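Local coordinates for protein O-methyltransferase (Burkholderia thailandensis, PDB 3MCZ) that probably transfers methyl groups from S-adenosylmethionine to oxygen atoms of a substrate not yet identified, working as a dimer, at residues Y119-W122 with D123-P126; E143-F146 with A147-R151; T214-A217 with A218-T221. All coordinates share one frame; numbering follows the deposited sequence.

Interaction 1 (Y119-W122 with D123-P126)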
loop_
_atom_site.group_PDB
_atom_site.type_symbol
_atom_site.label_atom_id
_atom_site.label_comp_id
_atom_site.label_asym_id
_atom_site.label_seq_id
_atom_site.Cartn_x
_atom_site.Cartn_y
_atom_site.Cartn_z
ATOM N N TYR A 119 9.548 -4.068 2.152
ATOM C CA TYR A 119 8.978 -4.011 3.498
ATOM C C TYR A 119 9.860 -3.367 4.528
ATOM O O TYR A 119 9.371 -2.819 5.499
ATOM C CB TYR A 119 8.395 -5.327 3.972
ATOM C CG TYR A 119 9.271 -6.476 4.292
ATOM C CD1 TYR A 119 10.157 -6.446 5.355
ATOM C CD2 TYR A 119 9.099 -7.688 3.606
ATOM C CE1 TYR A 119 10.903 -7.560 5.668
ATOM C CE2 TYR A 119 9.846 -8.810 3.916
ATOM C CZ TYR A 119 10.750 -8.738 4.941
ATOM O OH TYR A 119 11.505 -9.860 5.251
ATOM N N LEU A 120 11.164 -3.356 4.285
ATOM C CA LEU A 120 12.069 -2.635 5.192
ATOM C C LEU A 120 11.917 -1.093 5.156
ATOM O O LEU A 120 12.491 -0.402 6.024
ATOM C CB LEU A 120 13.531 -3.044 4.903
ATOM C CG LEU A 120 13.855 -4.490 5.337
ATOM C CD1 LEU A 120 15.281 -4.911 4.908
ATOM C CD2 LEU A 120 13.645 -4.623 6.877
ATOM N N GLN A 121 11.181 -0.542 4.180
ATOM C CA GLN A 121 10.939 0.918 4.170
ATOM C C GLN A 121 9.585 1.313 4.779
ATOM O O GLN A 121 9.222 2.495 4.773
ATOM C CB GLN A 121 11.050 1.514 2.746
ATOM C CG GLN A 121 12.156 0.926 1.874
ATOM C CD GLN A 121 13.500 0.822 2.588
ATOM O OE1 GLN A 121 13.900 1.734 3.316
ATOM N NE2 GLN A 121 14.207 -0.296 2.375
ATOM N N TRP A 122 8.862 0.343 5.350
ATOM C CA TRP A 122 7.501 0.585 5.830
ATOM C C TRP A 122 7.391 1.733 6.820
ATOM O O TRP A 122 6.460 2.546 6.764
ATOM C CB TRP A 122 6.964 -0.669 6.514
ATOM C CG TRP A 122 5.493 -0.639 6.856
ATOM C CD1 TRP A 122 4.922 -0.331 8.058
ATOM C CD2 TRP A 122 4.422 -1.008 5.989
ATOM N NE1 TRP A 122 3.562 -0.464 7.977
ATOM C CE2 TRP A 122 3.223 -0.879 6.726
ATOM C CE3 TRP A 122 4.359 -1.467 4.678
ATOM C CZ2 TRP A 122 1.984 -1.179 6.186
ATOM C CZ3 TRP A 122 3.099 -1.740 4.127
ATOM C CH2 TRP A 122 1.944 -1.605 4.886
ATOM N N ASP A 123 8.309 1.759 7.768
ATOM C CA ASP A 123 8.300 2.788 8.797
ATOM C C ASP A 123 8.828 4.149 8.333
ATOM O O ASP A 123 8.676 5.146 9.042
ATOM C CB ASP A 123 9.104 2.327 10.033
ATOM C CG ASP A 123 8.580 1.034 10.635
ATOM O OD1 ASP A 123 7.385 0.711 10.393
ATOM O OD2 ASP A 123 9.351 0.361 11.379
ATOM N N ASN A 124 9.472 4.218 7.173
ATOM C CA ASN A 124 10.026 5.490 6.742
ATOM C C ASN A 124 8.987 6.425 6.100
ATOM O O ASN A 124 9.047 7.646 6.258
ATOM C CB ASN A 124 11.188 5.227 5.797
ATOM C CG ASN A 124 12.315 4.459 6.483
ATOM O OD1 ASN A 124 12.320 4.314 7.720
ATOM N ND2 ASN A 124 13.272 3.992 5.705
ATOM N N TRP A 125 8.033 5.818 5.386
ATOM C CA TRP A 125 7.049 6.562 4.599
ATOM C C TRP A 125 6.129 7.470 5.402
ATOM O O TRP A 125 5.914 8.619 4.997
ATOM C CB TRP A 125 6.334 5.611 3.586
ATOM C CG TRP A 125 7.220 5.450 2.442
ATOM C CD1 TRP A 125 8.270 4.599 2.337
ATOM C CD2 TRP A 125 7.235 6.254 1.227
ATOM N NE1 TRP A 125 8.930 4.803 1.140
ATOM C CE2 TRP A 125 8.334 5.828 0.460
ATOM C CE3 TRP A 125 6.448 7.310 0.743
ATOM C CZ2 TRP A 125 8.636 6.374 -0.793
ATOM C CZ3 TRP A 125 6.753 7.861 -0.507
ATOM C CH2 TRP A 125 7.847 7.397 -1.254
ATOM N N PRO A 126 5.658 7.035 6.582
ATOM C CA PRO A 126 4.881 7.930 7.408
ATOM C C PRO A 126 5.699 9.088 7.986
ATOM O O PRO A 126 5.132 9.980 8.604
ATOM C CB PRO A 126 4.386 7.020 8.539
ATOM C CG PRO A 126 4.441 5.702 7.989
ATOM C CD PRO A 126 5.683 5.690 7.169
HETATM O O HOH W 1 10.724 0.242 8.102
#
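Q121 O receives the backbone N of N124 at 3.0 Å. Q121 O also lies 3.4 Å from CD1 of W125, at the edge of that indole and in its plane. A polar N-H and a ring C-H thus meet at one carbonyl. Further on, W122 O rests against CD of P126. OD1 of D123 sits at the edge of the W122 ring, 3.6 Å from CD1, with carboxylate and ring planes 75° apart. A water bridges the chain: it donates to L120 O at 2.8 Å and accepts from D123 N at 2.9 Å. These bonds shape the loop between helix 112-119 and helix 128-132. It opens with a type I beta turn from Y119 to W122. The Q121 chain bends at chi2 (-47°), which turns its amide back toward H117 O, where NE2 bonds. Q121 OE1 lies 3.3 Å from N124 ND2. CG of W122 is anti to the backbone N (chi1 -170°), and its ring packs on helix 35-46. At the dimer interface this ring stacks on W122 of the second subunit, whose NE1 bonds to W122 O.

Interaction 2 (E143-F146 with A147-R151)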
loop_
_atom_site.group_PDB
_atom_site.type_symbol
_atom_site.label_atom_id
_atom_site.label_comp_id
_atom_site.label_asym_id
_atom_site.label_seq_id
_atom_site.Cartn_x
_atom_site.Cartn_y
_atom_site.Cartn_z
ATOM N N GLU A 143 22.022 6.559 3.411
ATOM C CA GLU A 143 23.376 6.969 3.753
ATOM C C GLU A 143 23.671 6.770 5.257
ATOM O O GLU A 143 24.830 6.542 5.619
ATOM C CB GLU A 143 23.699 8.398 3.254
ATOM C CG GLU A 143 22.757 9.522 3.720
ATOM C CD GLU A 143 21.581 9.771 2.787
ATOM O OE1 GLU A 143 20.968 8.767 2.346
ATOM O OE2 GLU A 143 21.266 10.964 2.494
ATOM N N SER A 144 22.631 6.775 6.102
ATOM C CA SER A 144 22.775 6.582 7.569
ATOM C C SER A 144 22.539 5.148 8.004
ATOM O O SER A 144 22.852 4.779 9.160
ATOM C CB SER A 144 21.759 7.461 8.329
ATOM O OG SER A 144 21.541 8.720 7.685
ATOM N N ARG A 145 21.933 4.361 7.113
ATOM C CA ARG A 145 21.429 3.017 7.422
ATOM C C ARG A 145 22.359 1.899 6.964
ATOM O O ARG A 145 22.539 0.940 7.682
ATOM C CB ARG A 145 20.058 2.812 6.783
ATOM C CG ARG A 145 19.408 1.501 7.094
ATOM C CD ARG A 145 18.092 1.384 6.371
ATOM N NE ARG A 145 17.249 0.297 6.907
ATOM C CZ ARG A 145 15.955 0.160 6.607
ATOM N NH1 ARG A 145 15.340 1.025 5.798
ATOM N NH2 ARG A 145 15.274 -0.850 7.105
ATOM N N PHE A 146 22.923 2.002 5.770
ATOM C CA PHE A 146 23.642 0.844 5.208
ATOM C C PHE A 146 24.953 0.408 5.909
ATOM O O PHE A 146 25.385 -0.748 5.719
ATOM C CB PHE A 146 23.847 0.996 3.692
ATOM C CG PHE A 146 22.568 0.871 2.871
ATOM C CD1 PHE A 146 21.357 0.478 3.440
ATOM C CD2 PHE A 146 22.602 1.112 1.513
ATOM C CE1 PHE A 146 20.198 0.380 2.672
ATOM C CE2 PHE A 146 21.466 1.004 0.739
ATOM C CZ PHE A 146 20.249 0.639 1.315
ATOM N N ALA A 147 25.573 1.256 6.734
ATOM C CA ALA A 147 26.790 0.813 7.449
ATOM C C ALA A 147 26.493 -0.223 8.534
ATOM O O ALA A 147 27.344 -1.055 8.830
ATOM C CB ALA A 147 27.582 1.991 8.026
ATOM N N HIS A 148 25.301 -0.197 9.122
ATOM C CA HIS A 148 24.975 -1.108 10.223
ATOM C C HIS A 148 23.886 -2.131 9.860
ATOM O O HIS A 148 23.781 -3.202 10.504
ATOM C CB HIS A 148 24.524 -0.298 11.448
ATOM C CG HIS A 148 23.319 0.566 11.205
ATOM N ND1 HIS A 148 22.028 0.101 11.326
ATOM C CD2 HIS A 148 23.218 1.865 10.832
ATOM C CE1 HIS A 148 21.181 1.083 11.053
ATOM N NE2 HIS A 148 21.877 2.164 10.748
ATOM N N ASP A 149 23.053 -1.798 8.863
ATOM C CA ASP A 149 21.903 -2.658 8.525
ATOM C C ASP A 149 22.299 -3.467 7.281
ATOM O O ASP A 149 21.978 -3.097 6.124
ATOM C CB ASP A 149 20.624 -1.832 8.321
ATOM C CG ASP A 149 19.368 -2.672 8.281
ATOM O OD1 ASP A 149 19.432 -3.907 8.080
ATOM O OD2 ASP A 149 18.279 -2.085 8.454
ATOM N N THR A 150 23.061 -4.530 7.535
ATOM C CA THR A 150 23.540 -5.428 6.472
ATOM C C THR A 150 22.378 -6.044 5.708
ATOM O O THR A 150 22.443 -6.176 4.486
ATOM C CB THR A 150 24.438 -6.546 7.026
ATOM O OG1 THR A 150 25.549 -5.945 7.696
ATOM C CG2 THR A 150 24.981 -7.436 5.892
ATOM N N ARG A 151 21.318 -6.388 6.429
ATOM C CA ARG A 151 20.106 -6.934 5.842
ATOM C C ARG A 151 19.523 -5.967 4.801
ATOM O O ARG A 151 19.209 -6.371 3.679
ATOM C CB ARG A 151 19.059 -7.226 6.941
ATOM C CG ARG A 151 17.809 -7.932 6.476
ATOM C CD ARG A 151 16.669 -7.882 7.515
ATOM N NE ARG A 151 15.449 -8.534 7.019
ATOM C CZ ARG A 151 14.423 -8.921 7.784
ATOM N NH1 ARG A 151 14.436 -8.697 9.102
ATOM N NH2 ARG A 151 13.367 -9.532 7.228
#
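R145 holds CG anti to the backbone N (chi1 -177°), and its chain runs extended from CG to NE. D149 also has CG anti to its backbone N (chi1 -167°). The two side chains lie alongside each other, pointing the same way. They meet in a salt bridge, NE of R145 to OD2 of D149, 3.0 Å long and nearly straight at 165°. OD2 lies in the guanidinium plane, at its edge. NE, however, comes from above the carboxylate plane. The aliphatic part follows, with R145 CG 3.8 Å from D149 CB. H148 swings its ring back over the turn, placing R145 O over the ring centre, 3.3 Å above the plane. H148 NE2 makes a weak hydrogen bond to S144 O at 3.2 Å. R145 O also takes the backbone N of D149 at 3.0 Å and, weakly, that of H148. This turn links helix 142-145 to helix 150-172. D149 is the N-cap of the second helix, its OD1 accepting A152 N. F146 meets F156 of that helix ring to ring. D149 thus divides its carboxylate: one oxygen caps a helix start and the other binds an arginine. Both partners would probably stabilise its negative charge. R145 keeps NH2 for L120 O, so one guanidinium ties the turn to the preceding loop.

Interaction 3 (T214-A217 with A218-T221)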
loop_
_atom_site.group_PDB
_atom_site.type_symbol
_atom_site.label_atom_id
_atom_site.label_comp_id
_atom_site.label_asym_id
_atom_site.label_seq_id
_atom_site.Cartn_x
_atom_site.Cartn_y
_atom_site.Cartn_z
ATOM N N THR A 214 29.760 -0.640 -1.317
ATOM C CA THR A 214 29.500 -1.470 -2.498
ATOM C C THR A 214 30.546 -2.560 -2.773
ATOM O O THR A 214 30.285 -3.472 -3.564
ATOM C CB THR A 214 29.496 -0.608 -3.778
ATOM O OG1 THR A 214 30.812 -0.068 -3.972
ATOM C CG2 THR A 214 28.461 0.525 -3.683
ATOM N N ARG A 215 31.719 -2.453 -2.148
ATOM C CA ARG A 215 32.889 -3.257 -2.537
ATOM C C ARG A 215 32.770 -4.797 -2.410
ATOM O O ARG A 215 33.346 -5.536 -3.210
ATOM C CB ARG A 215 34.119 -2.759 -1.787
ATOM C CG ARG A 215 35.283 -3.718 -1.780
ATOM C CD ARG A 215 36.573 -3.014 -1.394
ATOM N NE ARG A 215 37.488 -2.894 -2.529
ATOM C CZ ARG A 215 38.752 -2.475 -2.440
ATOM N NH1 ARG A 215 39.268 -2.109 -1.264
ATOM N NH2 ARG A 215 39.511 -2.425 -3.537
ATOM N N ASP A 216 32.056 -5.279 -1.408
ATOM C CA ASP A 216 31.844 -6.717 -1.261
ATOM C C ASP A 216 30.854 -7.209 -2.311
ATOM O O ASP A 216 30.972 -8.333 -2.793
ATOM C CB ASP A 216 31.342 -7.069 0.148
ATOM C CG ASP A 216 32.445 -7.018 1.195
ATOM O OD1 ASP A 216 33.632 -6.913 0.812
ATOM O OD2 ASP A 216 32.131 -7.101 2.409
ATOM N N ALA A 217 29.880 -6.375 -2.656
ATOM C CA ALA A 217 28.889 -6.748 -3.648
ATOM C C ALA A 217 29.570 -6.869 -5.032
ATOM O O ALA A 217 29.222 -7.749 -5.820
ATOM C CB ALA A 217 27.743 -5.731 -3.683
ATOM N N ALA A 218 30.565 -6.014 -5.274
ATOM C CA ALA A 218 31.304 -6.005 -6.546
ATOM C C ALA A 218 32.167 -7.247 -6.673
ATOM O O ALA A 218 32.208 -7.855 -7.747
ATOM C CB ALA A 218 32.173 -4.738 -6.677
ATOM N N ARG A 219 32.853 -7.605 -5.587
ATOM C CA ARG A 219 33.718 -8.789 -5.537
ATOM C C ARG A 219 32.925 -10.078 -5.824
ATOM O O ARG A 219 33.398 -10.937 -6.552
ATOM C CB ARG A 219 34.441 -8.886 -4.184
ATOM C CG ARG A 219 35.675 -9.822 -4.176
ATOM C CD ARG A 219 36.212 -10.083 -2.769
ATOM N NE ARG A 219 35.182 -10.702 -1.933
ATOM C CZ ARG A 219 34.776 -10.270 -0.737
ATOM N NH1 ARG A 219 35.335 -9.218 -0.144
ATOM N NH2 ARG A 219 33.806 -10.921 -0.104
ATOM N N LYS A 220 31.725 -10.196 -5.244
ATOM C CA LYS A 220 30.775 -11.274 -5.587
ATOM C C LYS A 220 30.477 -11.318 -7.087
ATOM O O LYS A 220 30.713 -12.327 -7.750
ATOM C CB LYS A 220 29.442 -11.132 -4.811
ATOM C CG LYS A 220 28.526 -12.395 -4.930
ATOM C CD LYS A 220 27.405 -12.460 -3.868
ATOM C CE LYS A 220 26.110 -11.809 -4.365
ATOM N NZ LYS A 220 25.145 -11.500 -3.255
ATOM N N THR A 221 29.955 -10.223 -7.614
ATOM C CA THR A 221 29.635 -10.136 -9.048
ATOM C C THR A 221 30.834 -10.517 -9.921
ATOM O O THR A 221 30.717 -11.354 -10.798
ATOM C CB THR A 221 29.155 -8.742 -9.406
ATOM O OG1 THR A 221 27.949 -8.469 -8.677
ATOM C CG2 THR A 221 28.889 -8.598 -10.906
#
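D216 and R219 join their side chains on the outer surface of helix 215-224, one turn of helix between them. OD1 of D216 meets NH1 of R219 at 3.0 Å in a salt bridge. The two chains run side by side and point the same way, with carboxylate and guanidinium planes 51° apart. R219 starts with CG anti to the backbone N and then bends at chi3 (59°), which turns its guanidinium back toward the carboxylate. Both residues are exposed, so water probably screens this attraction. The backbone beneath is more regular. Four i to i+4 bonds of 3.1 to 3.2 Å follow in a row: A218 N to T214 O, R219 N to R215 O, K220 N to D216 O and T221 N to A217 O. The last is almost straight, at 175°. T221 OG1 lies 3.2 Å from A217 O and is hydrogen-bonded to H190 O. At the other end, T214 OG1 bonds to L211 O. The tightly packed side centres on A218, which is buried; A218 CB lies 3.7 Å from R215 O. K220, by contrast, is exposed and extends off the turn; its NZ makes a long, weak ion pair with D158 of helix 150-172. The helix forms the crossover of a beta-alpha-beta unit in the Rossmann-like methyltransferase domain, between strand 205-210 and strand 231-235. T214, R215 and A218 lay their side chains on F233 of strand 231-235.

Overall arrangement
The three contacts follow one another along the chain, without overlap. Interactions 1 and 2 have centres 15 Å apart and touch. R145 of interaction 2 reaches L120 of interaction 1, and R151 makes a weak hydrogen bond to Y119. The loop at the dimer interface is thereby joined to the start of helix 150-172. Interaction 3 stands apart: its centre is 16 Å from that of interaction 2 and 26 Å from that of interaction 1. It touches neither, with nearest atoms about 8 and 14 Å away. Interactions 2 and 3 both belong to the methyltransferase domain. Together the contacts run from the subunit interface to the edge of the seven-stranded sheet.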